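Probable sulfate-binding lipoprotein SubI (Mycobacterium tuberculosis, PDB 6DDN) probably binds sulfate outside the cytoplasmic membrane as the lipoprotein receptor of a sulfate importer. Local coordinates at residues A[51-55]-A[273-277]; A[58-62]-A[216-220]; A[110-114]-A[176-180]; A[136-141]-A[298-302]; A[144-148]-A[225-231]. All blocks are in the same frame, centred on the assembly; numbering follows the deposited sequence.

Interaction 1. Residues A[51-55]-A[273-277]. With SO4 (sulfate ion), chain F.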
# COMPACT_ATOMS: atom_id res chain seq x y z
N HIS A 51 -3.62 -14.77 -27.45
CA HIS A 51 -2.40 -14.08 -27.84
C HIS A 51 -1.27 -14.33 -26.84
O HIS A 51 -0.82 -15.47 -26.67
CB HIS A 51 -2.65 -12.58 -27.99
CG HIS A 51 -1.79 -11.92 -29.01
ND1 HIS A 51 -1.38 -12.55 -30.17
CD2 HIS A 51 -1.25 -10.67 -29.06
CE1 HIS A 51 -0.63 -11.72 -30.88
NE2 HIS A 51 -0.54 -10.58 -30.23
N THR A 52 -0.84 -13.27 -26.17
CA THR A 52 0.27 -13.31 -25.22
C THR A 52 -0.27 -13.25 -23.80
O THR A 52 -1.41 -12.85 -23.55
CB THR A 52 1.24 -12.15 -25.50
OG1 THR A 52 1.62 -12.18 -26.88
CG2 THR A 52 2.50 -12.27 -24.67
N SER A 53 0.56 -13.67 -22.85
CA SER A 53 0.19 -13.76 -21.45
C SER A 53 1.26 -13.11 -20.59
O SER A 53 2.45 -13.40 -20.75
CB SER A 53 0.00 -15.23 -21.04
OG SER A 53 -0.41 -15.33 -19.69
N ILE A 54 0.84 -12.23 -19.68
CA ILE A 54 1.74 -11.57 -18.74
C ILE A 54 1.24 -11.81 -17.33
O ILE A 54 0.04 -11.96 -17.09
CB ILE A 54 1.87 -10.05 -19.02
CG1 ILE A 54 0.49 -9.40 -19.08
CG2 ILE A 54 2.65 -9.80 -20.30
CD1 ILE A 54 0.54 -7.89 -19.15
N THR A 55 2.18 -11.86 -16.38
CA THR A 55 1.87 -12.14 -14.99
C THR A 55 2.27 -10.96 -14.12
O THR A 55 3.42 -10.50 -14.17
CB THR A 55 2.60 -13.40 -14.51
OG1 THR A 55 2.09 -14.54 -15.21
CG2 THR A 55 2.40 -13.59 -13.02
N HIS A 273 8.30 -10.70 -22.29
CA HIS A 273 7.10 -10.04 -22.81
C HIS A 273 7.16 -8.55 -22.57
O HIS A 273 6.14 -7.91 -22.29
CB HIS A 273 5.83 -10.61 -22.18
CG HIS A 273 5.60 -12.06 -22.48
ND1 HIS A 273 5.53 -12.55 -23.77
CD2 HIS A 273 5.42 -13.12 -21.66
CE1 HIS A 273 5.31 -13.85 -23.73
NE2 HIS A 273 5.24 -14.22 -22.46
N LEU A 274 8.35 -7.96 -22.67
CA LEU A 274 8.50 -6.55 -22.31
C LEU A 274 7.70 -5.64 -23.23
O LEU A 274 7.44 -4.49 -22.87
CB LEU A 274 9.97 -6.14 -22.31
CG LEU A 274 10.82 -6.79 -21.21
CD1 LEU A 274 11.90 -5.84 -20.73
CD2 LEU A 274 9.95 -7.24 -20.05
N GLY A 275 7.29 -6.12 -24.40
CA GLY A 275 6.37 -5.37 -25.23
C GLY A 275 5.04 -5.18 -24.53
O GLY A 275 4.61 -4.04 -24.29
N ALA A 276 4.39 -6.29 -24.16
CA ALA A 276 3.11 -6.20 -23.47
C ALA A 276 3.28 -5.67 -22.05
O ALA A 276 2.46 -4.87 -21.58
CB ALA A 276 2.43 -7.57 -23.44
N ALA A 277 4.34 -6.09 -21.36
CA ALA A 277 4.57 -5.63 -19.99
C ALA A 277 4.74 -4.12 -19.93
O ALA A 277 4.20 -3.46 -19.03
CB ALA A 277 5.78 -6.34 -19.39
S SO4 F . 5.34 -9.34 -26.26
O1 SO4 F . 5.42 -10.57 -25.47
O2 SO4 F . 4.34 -9.52 -27.31
O3 SO4 F . 4.95 -8.24 -25.40
O4 SO4 F . 6.64 -9.05 -26.85

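Interaction 2. Residues A[58-62]-A[216-220]. With SO4 (sulfate ion), chain C.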
# COMPACT_ATOMS: atom_id res chain seq x y z
N ALA A 58 1.75 -8.89 -7.45
CA ALA A 58 1.42 -7.70 -6.67
C ALA A 58 1.34 -8.05 -5.19
O ALA A 58 1.36 -9.22 -4.80
CB ALA A 58 0.10 -7.08 -7.15
N TYR A 59 1.23 -7.01 -4.37
CA TYR A 59 1.14 -7.20 -2.93
C TYR A 59 -0.28 -7.62 -2.53
O TYR A 59 -1.04 -8.10 -3.37
CB TYR A 59 1.60 -5.95 -2.17
CG TYR A 59 0.83 -4.67 -2.45
CD1 TYR A 59 0.92 -4.03 -3.68
CD2 TYR A 59 0.06 -4.08 -1.46
CE1 TYR A 59 0.23 -2.85 -3.92
CE2 TYR A 59 -0.63 -2.90 -1.69
CZ TYR A 59 -0.54 -2.29 -2.93
OH TYR A 59 -1.24 -1.12 -3.15
N ALA A 60 -0.64 -7.45 -1.26
CA ALA A 60 -1.78 -8.17 -0.71
C ALA A 60 -3.13 -7.51 -0.98
O ALA A 60 -4.15 -8.20 -0.93
CB ALA A 60 -1.61 -8.35 0.80
N VAL A 61 -3.17 -6.21 -1.24
CA VAL A 61 -4.47 -5.52 -1.29
C VAL A 61 -4.80 -4.75 -2.57
O VAL A 61 -5.87 -4.12 -2.60
CB VAL A 61 -4.60 -4.56 -0.09
CG1 VAL A 61 -4.35 -5.30 1.23
CG2 VAL A 61 -3.65 -3.40 -0.25
N PRO A 62 -4.00 -4.73 -3.64
CA PRO A 62 -4.35 -3.86 -4.77
C PRO A 62 -5.33 -4.47 -5.76
O PRO A 62 -5.63 -3.83 -6.78
CB PRO A 62 -2.99 -3.62 -5.44
CG PRO A 62 -2.32 -4.93 -5.29
CD PRO A 62 -2.78 -5.50 -3.96
N GLY A 216 0.47 -11.96 8.35
CA GLY A 216 1.53 -11.84 7.36
C GLY A 216 1.37 -10.68 6.40
O GLY A 216 2.37 -10.16 5.90
N SER A 217 0.14 -10.26 6.13
CA SER A 217 -0.09 -9.22 5.14
C SER A 217 -1.28 -8.37 5.57
O SER A 217 -2.05 -8.74 6.46
CB SER A 217 -0.32 -9.82 3.75
OG SER A 217 -1.51 -10.59 3.71
N GLY A 218 -1.42 -7.22 4.91
CA GLY A 218 -2.55 -6.35 5.19
C GLY A 218 -3.88 -7.03 4.91
O GLY A 218 -4.86 -6.81 5.63
N ARG A 219 -3.93 -7.86 3.87
CA ARG A 219 -5.15 -8.61 3.59
C ARG A 219 -5.45 -9.61 4.70
O ARG A 219 -6.59 -9.72 5.17
CB ARG A 219 -5.03 -9.32 2.24
CG ARG A 219 -6.17 -10.28 1.92
CD ARG A 219 -7.53 -9.58 1.98
NE ARG A 219 -7.48 -8.23 1.43
CZ ARG A 219 -7.60 -7.94 0.14
NH1 ARG A 219 -7.78 -8.91 -0.74
NH2 ARG A 219 -7.54 -6.67 -0.27
N GLU A 220 -4.42 -10.35 5.14
CA GLU A 220 -4.60 -11.25 6.27
C GLU A 220 -4.98 -10.49 7.53
O GLU A 220 -5.74 -11.01 8.36
CB GLU A 220 -3.33 -12.07 6.50
CG GLU A 220 -3.00 -13.05 5.39
CD GLU A 220 -1.72 -13.82 5.66
OE1 GLU A 220 -1.10 -13.59 6.73
OE2 GLU A 220 -1.33 -14.65 4.81
S SO4 C . 0.96 -5.93 2.11
O1 SO4 C . 1.23 -6.82 0.99
O2 SO4 C . -0.27 -5.19 1.86
O3 SO4 C . 0.81 -6.71 3.34
O4 SO4 C . 2.08 -5.00 2.28

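Interaction 3. Residues A[110-114]-A[176-180]. With SO4 (sulfate ion), chain C.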
# COMPACT_ATOMS: atom_id res chain seq x y z
N SER A 110 3.95 -3.02 -2.14
CA SER A 110 3.45 -2.05 -1.17
C SER A 110 4.42 -0.90 -0.98
O SER A 110 4.01 0.27 -0.89
CB SER A 110 3.17 -2.73 0.17
OG SER A 110 2.89 -1.79 1.18
N VAL A 111 5.72 -1.19 -0.93
CA VAL A 111 6.73 -0.20 -0.60
C VAL A 111 7.88 -0.30 -1.59
O VAL A 111 8.16 -1.37 -2.15
CB VAL A 111 7.25 -0.38 0.85
CG1 VAL A 111 6.14 -0.10 1.85
CG2 VAL A 111 7.80 -1.79 1.04
N GLU A 112 8.55 0.83 -1.81
CA GLU A 112 9.68 0.87 -2.73
C GLU A 112 10.80 -0.11 -2.40
O GLU A 112 11.38 -0.68 -3.34
CB GLU A 112 10.23 2.30 -2.81
CG GLU A 112 11.44 2.47 -3.72
CD GLU A 112 12.76 2.27 -3.01
OE1 GLU A 112 13.77 2.02 -3.69
OE2 GLU A 112 12.78 2.35 -1.76
N PRO A 113 11.18 -0.34 -1.13
CA PRO A 113 12.20 -1.36 -0.84
C PRO A 113 11.96 -2.70 -1.52
O PRO A 113 12.91 -3.36 -1.94
CB PRO A 113 12.14 -1.49 0.68
CG PRO A 113 11.69 -0.16 1.15
CD PRO A 113 10.84 0.44 0.08
N ASP A 114 10.69 -3.11 -1.63
CA ASP A 114 10.38 -4.37 -2.29
C ASP A 114 10.65 -4.32 -3.79
O ASP A 114 10.72 -5.37 -4.43
CB ASP A 114 8.93 -4.75 -2.02
CG ASP A 114 8.68 -5.08 -0.56
OD1 ASP A 114 9.60 -5.62 0.10
OD2 ASP A 114 7.57 -4.79 -0.06
N GLY A 176 4.53 -4.85 3.58
CA GLY A 176 4.79 -3.42 3.52
C GLY A 176 3.72 -2.62 4.21
O GLY A 176 3.99 -1.51 4.70
N SER A 177 2.49 -3.15 4.27
CA SER A 177 1.42 -2.53 5.05
C SER A 177 1.86 -2.30 6.49
O SER A 177 1.59 -1.25 7.08
CB SER A 177 0.17 -3.40 4.99
OG SER A 177 -0.79 -3.00 5.95
N ALA A 178 2.56 -3.28 7.07
CA ALA A 178 3.08 -3.13 8.42
C ALA A 178 4.05 -1.97 8.54
O ALA A 178 4.20 -1.38 9.62
CB ALA A 178 3.75 -4.42 8.87
N LYS A 179 4.73 -1.62 7.44
CA LYS A 179 5.70 -0.53 7.49
C LYS A 179 5.03 0.83 7.41
O LYS A 179 5.39 1.75 8.15
CB LYS A 179 6.73 -0.71 6.37
CG LYS A 179 7.63 -1.92 6.57
CD LYS A 179 8.22 -2.39 5.25
CE LYS A 179 9.13 -3.59 5.45
NZ LYS A 179 9.59 -4.15 4.15
N TRP A 180 4.06 0.99 6.50
CA TRP A 180 3.24 2.20 6.53
C TRP A 180 2.57 2.37 7.88
O TRP A 180 2.56 3.47 8.44
CB TRP A 180 2.18 2.16 5.42
CG TRP A 180 2.69 2.01 4.02
CD1 TRP A 180 2.46 0.96 3.18
CD2 TRP A 180 3.50 2.94 3.29
NE1 TRP A 180 3.08 1.18 1.97
CE2 TRP A 180 3.73 2.39 2.01
CE3 TRP A 180 4.06 4.19 3.59
CZ2 TRP A 180 4.49 3.03 1.04
CZ3 TRP A 180 4.82 4.83 2.62
CH2 TRP A 180 5.02 4.25 1.36
S SO4 C . 0.96 -5.93 2.11
O1 SO4 C . 1.23 -6.82 0.99
O2 SO4 C . -0.27 -5.19 1.86
O3 SO4 C . 0.81 -6.71 3.34
O4 SO4 C . 2.08 -5.00 2.28
O HOH W 1 7.62 -4.93 2.57

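Interaction 4. Residues A[136-141]-A[298-302]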
# COMPACT_ATOMS: atom_id res chain seq x y z
N ILE A 136 5.48 5.41 -9.46
CA ILE A 136 4.35 5.35 -8.54
C ILE A 136 3.10 5.76 -9.32
O ILE A 136 2.92 6.94 -9.64
CB ILE A 136 4.57 6.24 -7.31
CG1 ILE A 136 5.61 5.60 -6.39
CG2 ILE A 136 3.27 6.45 -6.56
CD1 ILE A 136 6.64 6.56 -5.86
N PRO A 137 2.21 4.82 -9.65
CA PRO A 137 1.00 5.17 -10.42
C PRO A 137 -0.19 5.51 -9.53
O PRO A 137 -1.16 6.10 -10.01
CB PRO A 137 0.74 3.90 -11.23
CG PRO A 137 1.21 2.80 -10.32
CD PRO A 137 2.37 3.36 -9.53
N PHE A 138 -0.12 5.13 -8.26
CA PHE A 138 -1.20 5.41 -7.33
C PHE A 138 -0.66 5.25 -5.91
O PHE A 138 0.51 4.91 -5.70
CB PHE A 138 -2.41 4.50 -7.57
CG PHE A 138 -2.11 3.03 -7.44
CD1 PHE A 138 -2.11 2.41 -6.19
CD2 PHE A 138 -1.84 2.26 -8.55
CE1 PHE A 138 -1.84 1.06 -6.07
CE2 PHE A 138 -1.56 0.91 -8.43
CZ PHE A 138 -1.56 0.31 -7.19
N GLY A 139 -1.53 5.50 -4.94
CA GLY A 139 -1.15 5.36 -3.55
C GLY A 139 -2.36 5.42 -2.66
O GLY A 139 -3.50 5.22 -3.10
N SER A 140 -2.12 5.72 -1.39
CA SER A 140 -3.19 5.79 -0.40
C SER A 140 -2.68 6.56 0.81
O SER A 140 -1.64 7.22 0.75
CB SER A 140 -3.66 4.38 -0.02
OG SER A 140 -4.88 4.42 0.70
N VAL A 141 -3.42 6.47 1.91
CA VAL A 141 -3.00 7.01 3.19
C VAL A 141 -3.30 5.98 4.27
O VAL A 141 -4.18 5.13 4.11
CB VAL A 141 -3.69 8.35 3.54
CG1 VAL A 141 -3.24 9.44 2.59
CG2 VAL A 141 -5.20 8.19 3.49
N PHE A 298 -8.15 3.93 -4.74
CA PHE A 298 -6.72 4.20 -4.69
C PHE A 298 -6.47 5.62 -5.17
O PHE A 298 -7.01 6.04 -6.20
CB PHE A 298 -5.94 3.20 -5.54
CG PHE A 298 -6.17 1.76 -5.16
CD1 PHE A 298 -7.30 1.09 -5.57
CD2 PHE A 298 -5.23 1.08 -4.39
CE1 PHE A 298 -7.51 -0.24 -5.22
CE2 PHE A 298 -5.43 -0.24 -4.04
CZ PHE A 298 -6.57 -0.90 -4.46
N ARG A 299 -5.66 6.36 -4.42
CA ARG A 299 -5.43 7.76 -4.75
C ARG A 299 -4.55 7.89 -5.98
O ARG A 299 -3.40 7.43 -5.97
CB ARG A 299 -4.81 8.47 -3.55
CG ARG A 299 -5.83 8.81 -2.48
CD ARG A 299 -5.20 9.12 -1.14
NE ARG A 299 -6.23 9.35 -0.13
CZ ARG A 299 -6.44 10.52 0.47
NH1 ARG A 299 -5.69 11.57 0.16
NH2 ARG A 299 -7.40 10.63 1.38
N PRO A 300 -5.03 8.50 -7.06
CA PRO A 300 -4.24 8.57 -8.29
C PRO A 300 -3.15 9.64 -8.21
O PRO A 300 -3.21 10.57 -7.41
CB PRO A 300 -5.28 8.93 -9.35
CG PRO A 300 -6.29 9.74 -8.59
CD PRO A 300 -6.35 9.13 -7.21
N VAL A 301 -2.15 9.47 -9.07
CA VAL A 301 -1.05 10.43 -9.17
C VAL A 301 -1.27 11.46 -10.27
O VAL A 301 -0.56 12.48 -10.29
CB VAL A 301 0.30 9.73 -9.37
CG1 VAL A 301 0.60 8.81 -8.20
CG2 VAL A 301 0.31 8.96 -10.68
N ASP A 302 -2.20 11.23 -11.18
CA ASP A 302 -2.54 12.22 -12.20
C ASP A 302 -3.12 13.45 -11.51
O ASP A 302 -4.19 13.35 -10.88
CB ASP A 302 -3.53 11.64 -13.20
CG ASP A 302 -3.69 12.51 -14.44
OD1 ASP A 302 -3.83 13.75 -14.30
OD2 ASP A 302 -3.67 11.95 -15.55

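Interaction 5. Residues A[144-148]-A[225-231]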
# COMPACT_ATOMS: atom_id res chain seq x y z
N PHE A 144 -7.44 4.26 10.11
CA PHE A 144 -7.93 3.35 11.13
C PHE A 144 -9.18 2.66 10.61
O PHE A 144 -10.22 3.29 10.44
CB PHE A 144 -8.28 4.09 12.42
CG PHE A 144 -7.11 4.77 13.09
CD1 PHE A 144 -5.84 4.24 13.00
CD2 PHE A 144 -7.31 5.93 13.82
CE1 PHE A 144 -4.78 4.87 13.63
CE2 PHE A 144 -6.25 6.56 14.44
CZ PHE A 144 -4.98 6.03 14.35
N VAL A 145 -9.09 1.36 10.35
CA VAL A 145 -10.31 0.59 10.14
C VAL A 145 -10.95 0.33 11.49
O VAL A 145 -10.27 -0.05 12.46
CB VAL A 145 -10.04 -0.72 9.37
CG1 VAL A 145 -11.34 -1.46 9.15
CG2 VAL A 145 -9.38 -0.41 8.05
N VAL A 146 -12.26 0.54 11.56
CA VAL A 146 -12.98 0.60 12.82
C VAL A 146 -14.30 -0.14 12.64
O VAL A 146 -14.79 -0.31 11.52
CB VAL A 146 -13.22 2.07 13.25
CG1 VAL A 146 -14.48 2.63 12.60
CG2 VAL A 146 -13.27 2.19 14.74
N ARG A 147 -14.87 -0.60 13.75
CA ARG A 147 -16.12 -1.31 13.63
C ARG A 147 -17.28 -0.32 13.46
O ARG A 147 -17.19 0.85 13.83
CB ARG A 147 -16.34 -2.23 14.83
CG ARG A 147 -15.50 -3.48 14.66
CD ARG A 147 -15.48 -4.41 15.86
NE ARG A 147 -14.29 -5.26 15.82
CZ ARG A 147 -14.01 -6.13 14.85
NH1 ARG A 147 -14.83 -6.31 13.82
NH2 ARG A 147 -12.89 -6.84 14.91
N ALA A 148 -18.35 -0.81 12.85
CA ALA A 148 -19.45 0.04 12.41
C ALA A 148 -19.95 0.93 13.54
O ALA A 148 -20.32 0.44 14.61
CB ALA A 148 -20.59 -0.82 11.86
N PHE A 225 -9.43 -9.29 11.32
CA PHE A 225 -10.18 -8.20 11.94
C PHE A 225 -11.67 -8.33 11.65
O PHE A 225 -12.50 -8.08 12.53
CB PHE A 225 -9.65 -6.85 11.47
CG PHE A 225 -10.38 -5.68 12.07
CD1 PHE A 225 -10.02 -5.17 13.30
CD2 PHE A 225 -11.44 -5.09 11.39
CE1 PHE A 225 -10.69 -4.10 13.86
CE2 PHE A 225 -12.12 -4.02 11.94
CZ PHE A 225 -11.75 -3.52 13.17
N VAL A 226 -12.01 -8.71 10.42
CA VAL A 226 -13.42 -8.89 10.06
C VAL A 226 -14.05 -10.00 10.89
O VAL A 226 -15.18 -9.88 11.36
CB VAL A 226 -13.55 -9.16 8.55
CG1 VAL A 226 -14.79 -9.99 8.25
CG2 VAL A 226 -13.58 -7.85 7.77
N GLN A 227 -13.31 -11.10 11.10
CA GLN A 227 -13.83 -12.19 11.91
C GLN A 227 -14.01 -11.81 13.38
O GLN A 227 -14.73 -12.51 14.09
CB GLN A 227 -12.94 -13.42 11.81
CG GLN A 227 -13.30 -14.35 10.65
CD GLN A 227 -14.39 -15.36 11.02
OE1 GLN A 227 -14.12 -16.55 11.14
NE2 GLN A 227 -15.62 -14.88 11.18
N GLY A 228 -13.40 -10.72 13.84
CA GLY A 228 -13.72 -10.20 15.16
C GLY A 228 -12.55 -9.94 16.08
O GLY A 228 -12.76 -9.63 17.26
N SER A 229 -11.33 -10.06 15.58
CA SER A 229 -10.14 -9.85 16.40
C SER A 229 -9.69 -8.40 16.33
O SER A 229 -9.53 -7.85 15.23
CB SER A 229 -9.01 -10.78 15.96
OG SER A 229 -9.40 -12.14 16.05
N GLY A 230 -9.50 -7.78 17.49
CA GLY A 230 -8.99 -6.43 17.57
C GLY A 230 -10.08 -5.37 17.47
O GLY A 230 -11.15 -5.58 16.92
N ASP A 231 -9.77 -4.20 18.03
CA ASP A 231 -10.69 -3.07 18.05
C ASP A 231 -10.44 -2.06 16.94
O ASP A 231 -11.37 -1.37 16.52
CB ASP A 231 -10.61 -2.35 19.40
CG ASP A 231 -10.78 -3.30 20.56
OD1 ASP A 231 -9.83 -3.42 21.38
OD2 ASP A 231 -11.85 -3.94 20.66
O HOH W 2 -13.98 -0.45 16.43

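Interaction 1. Residues A[51-55]-A[273-277]
His-273 reaches from the N-cap of helix 274-284 to the start of strand 53-58, a helix-on-sheet contact in a periplasmic binding protein fold of the type 2 class. Its CB passes the branch methyl of Ile-54, with CG2 of Ile-54 3.8 Å from CB of His-273. From there CG stands opposite the carbonyl carbon (chi1 -63°), which brings the imidazole up to Thr-52 and Ser-53. CG2 of Thr-52 covers one ring face and comes closest at ND1, 3.2 Å away; this methyl lies trans to the Thr-52 backbone N, and the two side chains approach from opposite directions. Farther round the ring, CD2 of His-273 is 3.1 Å from O of Ser-53, an oblique approach. NE2 of His-273 is also near this oxygen, but the angle is too poor for a hydrogen bond. OG of Ser-53 bonds to OE1 of Gln-83.

One turn along, the helix adds a small apolar patch: CB of Ala-276 meets CG2 of Ile-54 at 3.9 Å. Both side chains also touch Val-82, while Ile-54 and Ala-277 share Leu-106 of the adjacent strand 106-108.

A sulfate, probably from the crystallisation liquor, sits over the first turn of the helix, well away from the central sulfate-filled cleft. The N-H of Ala-276 points to O3 of this ion in a bond whose modelled length is doubtful. In the plane of the imidazole, at its edge, ND1 of His-273 donates to sulfate O1 over 2.6 Å, with an N-H...O angle of 152°.

Interaction 2. Residues A[58-62]-A[216-220]
Ala-60 and Gly-218 clasp a sulfate between them, although no hydrogen bond joins their two segments directly. The N-H of Ala-60 gives to O1 of the ion over 3.0 Å, and the N-H of Gly-218, in the first turn of helix 218-227, gives to O3 over 2.8 Å. Binding the dianion through uncharged donors, backbone N-H groups and helix N-termini among them, is a hallmark of sulfate-binding proteins; the ion probably came from the crystallisation liquor, but it marks what is probably the transport site. The partial positive charge of the helix N-terminus would probably stabilise the anion.

Around the ion the walls are close-packed. CB of Ala-60 meets CB of Ser-217 at 3.5 Å, and the Tyr-59 ring turns its edge to the sulfate. Ser-217 caps the helix, its OG accepting from N of Glu-220 in a nearly straight bond (169°).

Arg-219 folds back over the loop, bent at chi2 (56°) and chi3 (39°), which lays one face of its guanidinium above O of Ala-60. NH2 of Arg-219 comes to 3.4 Å from CA of Val-61 and forms a salt bridge with Glu-239.

Ser-175 OG, Tyr-236 OH and Ser-177 N also bond the sulfate. The loop between strand 53-58 and helix 63-74 packs on the N-terminus of helix 218-227, while helix 237-245 lies against Val-61.

Interaction 3. Residues A[110-114]-A[176-180]
Sulfate O4 is gripped by two successive backbone N-H groups at the start of helix 177-190: Ser-177 N at 2.7 Å and, more weakly, Gly-176 N at 2.8 Å. This helix N-terminus forms part of the anion cleft of a type 2 periplasmic binding protein fold. Across from it, CB of Ser-110 touches the same oxygen at 3.3 Å, and the OG of Ser-110 bonds to Tyr-236, another sulfate ligand.

Trp-180, one turn into the helix, spans the contact. Its NE1 donates to O of Ser-110 over 3.1 Å; the oxygen lies in the indole plane, while the donor stands well above the plane of the carbonyl. A second, weak bond from NE1 goes to OG of Ser-110, brought round to the indole because it is trans to the backbone N (chi1 171°). CG1 of Val-111 packs against the indole, 3.5 Å from CE2 of Trp-180, and Trp-328 meets Trp-180 edge-to-face.

Farther out, the charged ends of Asp-114 and Lys-179 do not touch; OD2 of Asp-114 bonds Ser-91, and OD1 pairs with Arg-117. A water joins them, accepting from NZ of Lys-179 and donating to OD2 of Asp-114, each at 2.6 Å.

Interaction 4. Residues A[136-141]-A[298-302]
Gly-139 and Arg-299 form an antiparallel hydrogen-bonded pair that attaches the short strand 299-300 to the long strand 138-147. N of Gly-139 donates to O of Arg-299 over 2.9 Å, in the carbonyl plane, and N of Arg-299 returns a bond to O of Gly-139 over 2.8 Å, tilted 35° from the plane of the Gly-139 carbonyl. The neighbouring pair, Phe-138 with Pro-300, is non-hydrogen-bonded; there CA of Phe-138 makes a C-H...O contact with O of Arg-299.

The aromatic part joins Phe-138 and Phe-298, which run side by side in the same direction. Their rings meet obliquely, planes at 72°, with CE1 of Phe-138 3.8 Å from CD2 of Phe-298. Trp-293 of helix 287-295 ties the pair together, stacked on Phe-138 and edge-to-face with Phe-298.

Van der Waals packing closes the other end. The side chains of Val-301 and Ile-136 cross at about a right angle, CG1 of Val-301 3.9 Å from CG2 of Ile-136, and CG2 of Val-301 lies against the backbone O of Pro-137 at 3.3 Å.

The charged group is Arg-299. Extended from CG to NE, it runs past CA of Ser-140 and brings one guanidinium face over the methyls of Val-141, with CG2 of Val-141 3.9 Å from NH2 of Arg-299. NE of Arg-299 forms a salt bridge with Glu-237, and NH2 bonds to O of Pro-314.

Backbone pairing therefore sets the register, while the arginine lays the weakly hydrated face of its guanidinium on valine and spends N-H groups on partners elsewhere, so its charge is probably offset by Glu-237 in this largely buried contact.

Interaction 5. Residues A[144-148]-A[225-231]
Arg-147 lays its guanidinium flat on the Phe-225 ring, joining the end of strand 138-147 to the C-terminus of helix 218-227, which closes in a Schellman motif at Gly-228. The planes are 11° apart and CZ of Arg-147 stands 4.0 Å from the ring centroid, over the face, a cation-pi stack.

This is the tight part. The arginine is extended from CG to NE, and NH2 lies between two carbonyl oxygens: it donates to O of Phe-225 over 2.7 Å, on a lone pair, and to O of Gly-230 over 2.9 Å. Both acceptors lie close to the guanidinium plane, so they hold the group flat against the ring. Weak bonds supplement them, from NH1 to O of Phe-225 and from NE to O of Gly-230. Phe-225 thus offers its ring and its carbonyl to one side chain, and the Gly-230 carbonyl fastens the loop after the helix to the same group. The Phe-225 carbonyl, in the last helical turn, suits a cation, an effect the helix dipole would probably reinforce. On the inner side, CG1 of Val-145 packs against CE2 of Phe-225 at 3.9 Å, and Leu-233 and Val-250 of the neighbouring strands also touch the ring.

The outer side is looser. Gly-228 is exposed, and Asp-231 turns its side chain away from the strand to bond with N of Glu-166. There the two backbones meet through a single water, which accepts from N of Arg-147 and donates to O of Asp-231, each at 2.8 Å.

Interactions 2 and 3 are buried and share one sulfate, gripped by two helix N-termini and the loop N-H of Ala-60; they touch where Tyr-59 packs on Ser-110. Interaction 4, also buried, meets interaction 2 through Tyr-59 on Phe-138 and Pro-62 on Phe-298, but relies on strand pairing and aromatic packing. It uses strand 138-147, as does interaction 5, whose centre is about 25 Å away and which trades those for a stacked arginine and a water at a partly buried edge. Interactions 2 and 5 hold opposite ends of helix 218-227. Interaction 1 lies about 39 Å from interaction 5 between centres, partly buried, with a separate sulfate held by His-273.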